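Long-range contacts in ER-derived vesicles protein ERV41 (Saccharomyces cerevisiae, PDB 3ZLC), which travels in COPII-coated vesicles and is required for efficient transport of a subset of secretory proteins from the endoplasmic reticulum to the Golgi: residues 65-70 / 176-181; 60-64 / 90-94. All coordinates share one frame; numbering follows the deposited sequence.

Both contacts lie on the same side of the lumenal domain's centre, with their own centres about 11 Å apart. Residues 60-64 run straight on into 65-70, so the loop of interaction 2 leads directly into the short strand paired in interaction 1. Their segments interleave along the chain: 60-64, 65-70, 90-94, then 176-181. Side-chain packing joins them as well, through I62: its CD1 lies 3.5 Å from F180 CD2, and its CG2 lies 4.0 Å from A178 CB. One residue thus gives its backbone to interaction 2 and its side chain to the sheet edge built in interaction 1.

Interaction 1. Residues 65-70 / 176-181; sequences DTKVND and NTAQFN
K67 and V68 lie beside T177 and A178 as parallel strands, in that register. K67 N donates to N176 O at 2.9 Å, and further along N69 N donates to A178 O at 2.7 Å in a nearly straight bond (173°). Between these, A178 N turns to K67 O, but that bond is weak and the oxygen is less surely placed. K67 thus reaches the residues before and after T177, as parallel pairing requires.

Side-chain polar groups extend the seam at both ends. D70 sets its CG between backbone N and carbonyl carbon (chi1 57°), which swings the carboxylate over to the other strand; F180 N bonds to its OD1 at 3.2 Å, coming from above the carboxylate plane, though D70 is poorly ordered. At the start, one water sits 2.7 Å from T66 OG1 and accepts a hydrogen bond from N176 ND2; T66 OG1 is also bonded to Y64 O. The N69 amide crosses T177 at about a right angle, but its placement is doubtful.

Apolar contacts occupy both faces. On one, K67 and T177 point the same way, and K67 CD runs 3.8 Å from T177 CG2. On the other, T66 CG2 meets A178 CB at 3.8 Å, while V68 pushes CG1 against the edge of the F180 ring, 3.3 Å from CE2. That ring also touches I62 and P88.

On its far side, 177-179 pairs antiparallel with strand 156-163, where N176 and T177 both face I158 in a G1 beta bulge. Strand 67-68 lies at one edge of the six-stranded sheet of the lumenal domain, a short parallel strand added to an otherwise antiparallel array.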
loop_
_atom_site.group_PDB
_atom_site.type_symbol
_atom_site.label_atom_id
_atom_site.label_comp_id
_atom_site.label_asym_id
_atom_site.label_seq_id
_atom_site.Cartn_x
_atom_site.Cartn_y
_atom_site.Cartn_z
ATOM N N ASP A 65 -9.229 -13.169 -7.454
ATOM C CA ASP A 65 -7.806 -13.228 -7.815
ATOM C C ASP A 65 -6.921 -12.372 -6.924
ATOM O O ASP A 65 -5.981 -11.723 -7.397
ATOM C CB ASP A 65 -7.617 -12.847 -9.281
ATOM C CG ASP A 65 -8.581 -13.558 -10.170
ATOM O OD1 ASP A 65 -8.910 -14.717 -9.851
ATOM O OD2 ASP A 65 -9.040 -12.957 -11.162
ATOM N N THR A 66 -7.235 -12.401 -5.635
ATOM C CA THR A 66 -6.520 -11.635 -4.610
ATOM C C THR A 66 -6.117 -12.580 -3.488
ATOM O O THR A 66 -6.953 -13.340 -2.973
ATOM C CB THR A 66 -7.421 -10.502 -4.058
ATOM O OG1 THR A 66 -7.661 -9.564 -5.103
ATOM C CG2 THR A 66 -6.756 -9.746 -2.862
ATOM N N LYS A 67 -4.827 -12.568 -3.147
ATOM C CA LYS A 67 -4.311 -13.353 -2.036
ATOM C C LYS A 67 -4.876 -12.752 -0.770
ATOM O O LYS A 67 -4.893 -11.522 -0.596
ATOM C CB LYS A 67 -2.781 -13.230 -1.946
ATOM C CG LYS A 67 -2.038 -13.741 -3.148
ATOM C CD LYS A 67 -0.641 -13.115 -3.243
ATOM C CE LYS A 67 0.277 -13.511 -2.111
ATOM N NZ LYS A 67 1.740 -13.539 -2.568
ATOM N N VAL A 68 -5.313 -13.613 0.132
ATOM C CA VAL A 68 -5.946 -13.159 1.361
ATOM C C VAL A 68 -5.030 -13.586 2.496
ATOM O O VAL A 68 -5.101 -14.717 2.975
ATOM C CB VAL A 68 -7.342 -13.732 1.463
ATOM C CG1 VAL A 68 -8.047 -13.154 2.649
ATOM C CG2 VAL A 68 -8.097 -13.370 0.206
ATOM N N ASN A 69 -4.190 -12.641 2.920
ATOM C CA ASN A 69 -2.834 -12.931 3.394
ATOM C C ASN A 69 -2.588 -12.967 4.889
ATOM O O ASN A 69 -1.436 -12.917 5.334
ATOM C CB ASN A 69 -1.860 -11.921 2.808
ATOM C CG ASN A 69 -2.013 -11.762 1.317
ATOM O OD1 ASN A 69 -1.168 -12.210 0.543
ATOM N ND2 ASN A 69 -3.085 -11.109 0.902
ATOM N N ASP A 70 -3.652 -13.027 5.668
ATOM C CA ASP A 70 -3.499 -13.319 7.077
ATOM C C ASP A 70 -4.329 -14.561 7.365
ATOM O O ASP A 70 -5.110 -14.602 8.320
ATOM C CB ASP A 70 -3.897 -12.118 7.936
ATOM C CG ASP A 70 -5.315 -11.645 7.675
ATOM O OD1 ASP A 70 -5.772 -11.609 6.494
ATOM O OD2 ASP A 70 -5.973 -11.308 8.684
ATOM N N ASN A 176 -2.434 -7.165 -5.519
ATOM C CA ASN A 176 -3.486 -8.173 -5.426
ATOM C C ASN A 176 -3.394 -9.017 -4.140
ATOM O O ASN A 176 -3.468 -10.239 -4.169
ATOM C CB ASN A 176 -3.485 -9.071 -6.675
ATOM C CG ASN A 176 -3.513 -8.266 -7.972
ATOM O OD1 ASN A 176 -2.568 -8.308 -8.756
ATOM N ND2 ASN A 176 -4.594 -7.519 -8.189
ATOM N N THR A 177 -3.257 -8.342 -3.006
ATOM C CA THR A 177 -3.253 -9.016 -1.714
ATOM C C THR A 177 -4.248 -8.299 -0.822
ATOM O O THR A 177 -4.623 -7.168 -1.107
ATOM C CB THR A 177 -1.876 -8.950 -1.036
ATOM O OG1 THR A 177 -1.546 -7.585 -0.784
ATOM C CG2 THR A 177 -0.801 -9.584 -1.921
ATOM N N ALA A 178 -4.665 -8.947 0.259
ATOM C CA ALA A 178 -5.604 -8.333 1.194
ATOM C C ALA A 178 -5.329 -8.855 2.597
ATOM O O ALA A 178 -4.874 -9.994 2.769
ATOM C CB ALA A 178 -7.061 -8.645 0.776
ATOM N N GLN A 179 -5.600 -8.019 3.590
ATOM C CA GLN A 179 -5.602 -8.454 4.981
ATOM C C GLN A 179 -6.910 -8.014 5.624
ATOM O O GLN A 179 -7.356 -6.878 5.446
ATOM C CB GLN A 179 -4.387 -7.881 5.728
ATOM C CG GLN A 179 -3.066 -8.518 5.278
ATOM C CD GLN A 179 -1.938 -8.409 6.300
ATOM O OE1 GLN A 179 -1.972 -9.055 7.349
ATOM N NE2 GLN A 179 -0.918 -7.605 5.982
ATOM N N PHE A 180 -7.535 -8.925 6.358
ATOM C CA PHE A 180 -8.729 -8.581 7.100
ATOM C C PHE A 180 -8.890 -9.485 8.307
ATOM O O PHE A 180 -8.439 -10.630 8.317
ATOM C CB PHE A 180 -9.975 -8.657 6.216
ATOM C CG PHE A 180 -10.437 -10.045 5.957
ATOM C CD1 PHE A 180 -11.343 -10.657 6.813
ATOM C CD2 PHE A 180 -9.974 -10.744 4.859
ATOM C CE1 PHE A 180 -11.770 -11.949 6.584
ATOM C CE2 PHE A 180 -10.409 -12.032 4.617
ATOM C CZ PHE A 180 -11.301 -12.639 5.483
ATOM N N ASN A 181 -9.565 -8.961 9.314
ATOM C CA ASN A 181 -9.814 -9.703 10.541
ATOM C C ASN A 181 -11.024 -9.036 11.153
ATOM O O ASN A 181 -10.919 -7.931 11.689
ATOM C CB ASN A 181 -8.604 -9.618 11.490
ATOM C CG ASN A 181 -8.781 -10.455 12.762
ATOM O OD1 ASN A 181 -9.901 -10.693 13.230
ATOM N ND2 ASN A 181 -7.664 -10.893 13.333
HETATM O O HOH W 1 -6.634 -7.230 -5.987
#

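Interaction 2. Residues 60-64 / 90-94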
loop_
_atom_site.group_PDB
_atom_site.type_symbol
_atom_site.label_atom_id
_atom_site.label_comp_id
_atom_site.label_asym_id
_atom_site.label_seq_id
_atom_site.Cartn_x
_atom_site.Cartn_y
_atom_site.Cartn_z
ATOM N N PHE A 60 -16.811 -1.415 0.783
ATOM C CA PHE A 60 -15.614 -2.248 0.909
ATOM C C PHE A 60 -15.865 -3.666 0.395
ATOM O O PHE A 60 -16.905 -4.256 0.653
ATOM C CB PHE A 60 -15.104 -2.287 2.362
ATOM C CG PHE A 60 -13.790 -3.029 2.527
ATOM C CD1 PHE A 60 -12.594 -2.446 2.120
ATOM C CD2 PHE A 60 -13.754 -4.304 3.100
ATOM C CE1 PHE A 60 -11.376 -3.119 2.260
ATOM C CE2 PHE A 60 -12.528 -4.995 3.250
ATOM C CZ PHE A 60 -11.346 -4.391 2.836
ATOM N N PHE A 61 -14.916 -4.192 -0.369
ATOM C CA PHE A 61 -15.012 -5.565 -0.843
ATOM C C PHE A 61 -13.630 -6.111 -1.134
ATOM O O PHE A 61 -12.670 -5.355 -1.330
ATOM C CB PHE A 61 -15.913 -5.679 -2.085
ATOM C CG PHE A 61 -15.259 -5.223 -3.374
ATOM C CD1 PHE A 61 -15.168 -3.868 -3.687
ATOM C CD2 PHE A 61 -14.750 -6.156 -4.282
ATOM C CE1 PHE A 61 -14.578 -3.450 -4.884
ATOM C CE2 PHE A 61 -14.161 -5.746 -5.488
ATOM C CZ PHE A 61 -14.078 -4.397 -5.786
ATOM N N ILE A 62 -13.518 -7.430 -1.138
ATOM C CA ILE A 62 -12.248 -8.039 -1.498
ATOM C C ILE A 62 -12.429 -8.667 -2.868
ATOM O O ILE A 62 -13.279 -9.545 -3.039
ATOM C CB ILE A 62 -11.819 -9.090 -0.475
ATOM C CG1 ILE A 62 -11.674 -8.427 0.908
ATOM C CG2 ILE A 62 -10.496 -9.729 -0.910
ATOM C CD1 ILE A 62 -11.616 -9.409 2.067
ATOM N N PRO A 63 -11.653 -8.195 -3.861
ATOM C CA PRO A 63 -11.851 -8.682 -5.230
ATOM C C PRO A 63 -11.422 -10.137 -5.399
ATOM O O PRO A 63 -10.720 -10.671 -4.545
ATOM C CB PRO A 63 -10.930 -7.782 -6.066
ATOM C CG PRO A 63 -10.616 -6.592 -5.194
ATOM C CD PRO A 63 -10.613 -7.150 -3.794
ATOM N N TYR A 64 -11.861 -10.782 -6.477
ATOM C CA TYR A 64 -11.341 -12.107 -6.815
ATOM C C TYR A 64 -9.877 -12.016 -7.253
ATOM O O TYR A 64 -9.348 -10.916 -7.389
ATOM C CB TYR A 64 -12.207 -12.745 -7.891
ATOM C CG TYR A 64 -13.561 -13.137 -7.370
ATOM C CD1 TYR A 64 -13.679 -14.067 -6.343
ATOM C CD2 TYR A 64 -14.722 -12.572 -7.887
ATOM C CE1 TYR A 64 -14.917 -14.436 -5.850
ATOM C CE2 TYR A 64 -15.976 -12.939 -7.395
ATOM C CZ TYR A 64 -16.057 -13.871 -6.375
ATOM O OH TYR A 64 -17.275 -14.247 -5.860
ATOM N N GLU A 90 -19.979 -12.272 2.340
ATOM C CA GLU A 90 -20.446 -10.931 2.667
ATOM C C GLU A 90 -19.566 -9.858 2.035
ATOM O O GLU A 90 -20.028 -8.749 1.776
ATOM C CB GLU A 90 -20.448 -10.738 4.190
ATOM C CG GLU A 90 -21.441 -11.614 4.955
ATOM C CD GLU A 90 -20.946 -11.987 6.344
ATOM O OE1 GLU A 90 -19.719 -12.165 6.514
ATOM O OE2 GLU A 90 -21.784 -12.108 7.261
ATOM N N PHE A 91 -18.298 -10.173 1.787
ATOM C CA PHE A 91 -17.367 -9.142 1.349
ATOM C C PHE A 91 -16.977 -9.219 -0.120
ATOM O O PHE A 91 -15.955 -8.667 -0.552
ATOM C CB PHE A 91 -16.168 -9.071 2.290
ATOM C CG PHE A 91 -16.533 -8.589 3.667
ATOM C CD1 PHE A 91 -17.103 -9.456 4.595
ATOM C CD2 PHE A 91 -16.350 -7.259 4.020
ATOM C CE1 PHE A 91 -17.459 -9.011 5.856
ATOM C CE2 PHE A 91 -16.704 -6.807 5.280
ATOM C CZ PHE A 91 -17.258 -7.685 6.200
ATOM N N ARG A 92 -17.821 -9.881 -0.894
ATOM C CA ARG A 92 -17.682 -9.825 -2.333
ATOM C C ARG A 92 -18.296 -8.524 -2.836
ATOM O O ARG A 92 -19.031 -7.844 -2.114
ATOM C CB ARG A 92 -18.303 -11.059 -2.984
ATOM C CG ARG A 92 -17.544 -12.339 -2.645
ATOM C CD ARG A 92 -16.039 -12.099 -2.702
ATOM N NE ARG A 92 -15.268 -13.338 -2.784
ATOM C CZ ARG A 92 -13.946 -13.399 -2.947
ATOM N NH1 ARG A 92 -13.216 -12.293 -3.038
ATOM N NH2 ARG A 92 -13.344 -14.573 -3.016
ATOM N N GLU A 93 -17.958 -8.165 -4.063
ATOM C CA GLU A 93 -18.293 -6.860 -4.612
ATOM C C GLU A 93 -19.790 -6.601 -4.714
ATOM O O GLU A 93 -20.532 -7.416 -5.278
ATOM C CB GLU A 93 -17.684 -6.750 -6.002
ATOM C CG GLU A 93 -17.788 -5.369 -6.592
ATOM C CD GLU A 93 -17.105 -5.289 -7.924
ATOM O OE1 GLU A 93 -16.540 -6.316 -8.363
ATOM O OE2 GLU A 93 -17.137 -4.201 -8.526
ATOM N N LYS A 94 -20.237 -5.469 -4.174
ATOM C CA LYS A 94 -21.627 -5.062 -4.358
ATOM C C LYS A 94 -21.708 -4.245 -5.642
ATOM O O LYS A 94 -20.787 -3.486 -5.959
ATOM C CB LYS A 94 -22.145 -4.217 -3.185
ATOM C CG LYS A 94 -21.752 -4.693 -1.794
ATOM C CD LYS A 94 -22.032 -6.164 -1.577
ATOM C CE LYS A 94 -21.786 -6.568 -0.123
ATOM N NZ LYS A 94 -21.030 -7.851 -0.023
HETATM O O HOH W 2 -18.940 -5.451 -0.582
HETATM O O HOH W 3 -15.809 -9.478 -5.358
#
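I62 N donates to F91 O at 2.8 Å, the central backbone bond between these two irregular segments. A second link is water-mediated: one molecule donates to both F60 O and R92 O.

R92 supplies the polar side-chain contacts. Its chain bends at chi2 (-42°), and NH1 gives a 2.7 Å bond to I62 O; the oxygen lies in the guanidinium plane, whereas the donor stands 46° out of the carbonyl plane. A weak bond from NH1 to P63 O accompanies it, and NH2 forms a salt bridge with E85. Y64 places CE1 over one face of the guanidinium, 3.2 Å from R92 CZ, with the two planes inclined at 47°, so the groups are not stacked flat. With an alanine in place of this arginine, E85 would probably be left without its charge partner, I62 O without its guanidinium donor, and the Y64 ring freer to turn.

The two segments are loops that flank edge strand 67-68 in sequence, the first leading in from strand 53-57 and the second heading on to strand 117-126. Residues 60-64 lie against the sheet, I62 on V157 and F60 on Y27, and 90-94 packs on them.

Aromatic rings make the remaining contacts. The extended E93 chain lies along F61, its CG over the ring centre in a CH-pi contact (3.8 Å to the centroid) and its carboxylate stacked nearly parallel to the ring. Separately, F60 and F91 pack edge to edge, CD2 to CD2 at 4.0 Å, and F91 also abuts F114.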